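Local coordinates for protein 2,5-dihydroxypyridine 5,6-dioxygenase (Pseudomonas putida KT2440, PDB 7CUP) that catalyses the iron-dependent dioxygenolytic opening of the 2,5-dihydroxypyridine ring between carbons 5 and 6, giving N-formylmaleamate in aerobic nicotinate degradation, at residues S264-G269 against G297-S302. Residues are numbered along the deposited sequence; the frame is centred on the assembly and turned at random.
With FE (Fe (III) ion), chain G.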
loop_
_atom_site.group_PDB
_atom_site.type_symbol
_atom_site.label_atom_id
_atom_site.label_comp_id
_atom_site.label_asym_id
_atom_site.label_seq_id
_atom_site.Cartn_x
_atom_site.Cartn_y
_atom_site.Cartn_z
ATOM N N SER A 264 31.244 -24.882 -17.662
ATOM C CA SER A 264 29.947 -24.891 -18.377
ATOM C C SER A 264 30.093 -24.036 -19.634
ATOM O O SER A 264 30.891 -24.390 -20.499
ATOM C CB SER A 264 28.829 -24.444 -17.463
ATOM O OG SER A 264 28.348 -25.561 -16.725
ATOM N N HIS A 265 29.350 -22.945 -19.767
ATOM C CA HIS A 265 29.263 -22.241 -21.062
ATOM C C HIS A 265 30.480 -21.333 -21.216
ATOM O O HIS A 265 31.088 -20.940 -20.195
ATOM C CB HIS A 265 27.889 -21.580 -21.244
ATOM C CG HIS A 265 27.554 -20.533 -20.247
ATOM N ND1 HIS A 265 28.008 -19.235 -20.368
ATOM C CD2 HIS A 265 26.791 -20.581 -19.138
ATOM C CE1 HIS A 265 27.552 -18.517 -19.358
ATOM N NE2 HIS A 265 26.809 -19.326 -18.589
ATOM N N ILE A 266 30.849 -21.068 -22.465
ATOM C CA ILE A 266 32.052 -20.290 -22.852
ATOM C C ILE A 266 31.613 -19.498 -24.062
ATOM O O ILE A 266 30.894 -20.069 -24.880
ATOM C CB ILE A 266 33.239 -21.244 -23.122
ATOM C CG1 ILE A 266 32.868 -22.368 -24.087
ATOM C CG2 ILE A 266 33.759 -21.826 -21.826
ATOM C CD1 ILE A 266 34.063 -23.177 -24.559
ATOM N N GLY A 267 31.926 -18.219 -24.132
ATOM C CA GLY A 267 31.407 -17.398 -25.229
ATOM C C GLY A 267 31.955 -16.001 -25.148
ATOM O O GLY A 267 32.902 -15.784 -24.389
ATOM N N TRP A 268 31.381 -15.073 -25.896
ATOM C CA TRP A 268 31.868 -13.677 -25.891
ATOM C C TRP A 268 30.698 -12.704 -26.038
ATOM O O TRP A 268 29.619 -13.124 -26.470
ATOM C CB TRP A 268 32.986 -13.490 -26.928
ATOM C CG TRP A 268 32.600 -13.544 -28.371
ATOM C CD1 TRP A 268 32.364 -12.478 -29.180
ATOM C CD2 TRP A 268 32.448 -14.711 -29.200
ATOM N NE1 TRP A 268 32.037 -12.898 -30.440
ATOM C CE2 TRP A 268 32.105 -14.259 -30.490
ATOM C CE3 TRP A 268 32.579 -16.082 -28.983
ATOM C CZ2 TRP A 268 31.903 -15.123 -31.566
ATOM C CZ3 TRP A 268 32.342 -16.944 -30.034
ATOM C CH2 TRP A 268 32.018 -16.467 -31.307
ATOM N N GLY A 269 30.938 -11.464 -25.631
ATOM C CA GLY A 269 29.919 -10.424 -25.493
ATOM C C GLY A 269 29.873 -9.573 -26.717
ATOM O O GLY A 269 30.962 -9.295 -27.265
ATOM N N GLY A 297 33.077 -7.705 -26.306
ATOM C CA GLY A 297 34.479 -8.177 -26.338
ATOM C C GLY A 297 34.922 -8.894 -25.071
ATOM O O GLY A 297 36.091 -9.267 -24.986
ATOM N N ASN A 298 34.031 -9.151 -24.118
ATOM C CA ASN A 298 34.395 -9.962 -22.935
ATOM C C ASN A 298 34.561 -11.415 -23.407
ATOM O O ASN A 298 34.063 -11.777 -24.486
ATOM C CB ASN A 298 33.404 -9.748 -21.762
ATOM C CG ASN A 298 32.063 -10.460 -21.880
ATOM O OD1 ASN A 298 31.874 -11.342 -22.717
ATOM N ND2 ASN A 298 31.115 -10.105 -21.017
ATOM N N PHE A 299 35.259 -12.217 -22.618
ATOM C CA PHE A 299 35.155 -13.693 -22.629
ATOM C C PHE A 299 34.387 -14.075 -21.368
ATOM O O PHE A 299 34.806 -13.689 -20.269
ATOM C CB PHE A 299 36.522 -14.372 -22.646
ATOM C CG PHE A 299 36.434 -15.864 -22.507
ATOM C CD1 PHE A 299 35.829 -16.624 -23.488
ATOM C CD2 PHE A 299 36.901 -16.498 -21.381
ATOM C CE1 PHE A 299 35.710 -18.000 -23.347
ATOM C CE2 PHE A 299 36.818 -17.872 -21.253
ATOM C CZ PHE A 299 36.201 -18.621 -22.229
ATOM N N LEU A 300 33.285 -14.787 -21.535
ATOM C CA LEU A 300 32.426 -15.206 -20.411
ATOM C C LEU A 300 32.489 -16.712 -20.340
ATOM O O LEU A 300 32.072 -17.364 -21.316
ATOM C CB LEU A 300 30.988 -14.740 -20.657
ATOM C CG LEU A 300 29.992 -15.113 -19.563
ATOM C CD1 LEU A 300 30.362 -14.452 -18.234
ATOM C CD2 LEU A 300 28.579 -14.724 -19.982
ATOM N N PHE A 301 32.943 -17.231 -19.215
ATOM C CA PHE A 301 32.783 -18.666 -18.917
ATOM C C PHE A 301 31.965 -18.817 -17.647
ATOM O O PHE A 301 31.818 -17.851 -16.884
ATOM C CB PHE A 301 34.124 -19.391 -18.812
ATOM C CG PHE A 301 35.009 -19.000 -17.666
ATOM C CD1 PHE A 301 35.722 -17.814 -17.702
ATOM C CD2 PHE A 301 35.151 -19.834 -16.569
ATOM C CE1 PHE A 301 36.552 -17.464 -16.649
ATOM C CE2 PHE A 301 35.989 -19.483 -15.523
ATOM C CZ PHE A 301 36.688 -18.300 -15.570
ATOM N N SER A 302 31.495 -20.038 -17.449
ATOM C CA SER A 302 30.617 -20.410 -16.333
ATOM C C SER A 302 31.093 -21.738 -15.732
ATOM O O SER A 302 31.884 -22.455 -16.397
ATOM C CB SER A 302 29.186 -20.462 -16.806
ATOM O OG SER A 302 28.353 -20.845 -15.726
HETATM FE FE FE G . 26.504 -19.664 -16.422
HETATM O O HOH W 1 29.583 -17.661 -21.831
HETATM O O HOH W 2 25.540 -21.806 -16.360
HETATM O O HOH W 3 24.622 -18.368 -16.788
#
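With CG of His265 between its backbone N and carbonyl carbon (chi1 62°) and OG of Ser302 anti to its backbone N (chi1 179°), two neighbouring antiparallel strands of a five-stranded sheet grip one iron ion. NE2 of His265 binds the iron at 2.2 Å and OG of Ser302, also hydrogen-bonded to Leu319 O, at 2.3 Å; His318, Asp320 and two waters complete the site. A serine suits this position because its short arm ends in a hydroxyl that can ligate the metal while CB rests over one face of the imidazole, a CH-pi contact 3.4 Å from the ring centroid. Leu300 CD2 meets the ring edge at CE1, while a water accepts from ND1 of His265 and donates to Leu300 O, so that, with the iron on NE2, both ring nitrogens are held. On the sheet face bearing Ile266, Phe299 lies alongside that isoleucine, its CZ 4.0 Å from Ile266 CG2. An alanine at Phe299 would probably leave a gap beside Ile266 CG2 and remove the ring's packing against Leu155, Val157 and Ile328. Gly267 O accepts a straight bond from Leu300 N. At the far end Gly297, whose positive phi favours glycine, donates from N to Gly269 O at 2.8 Å.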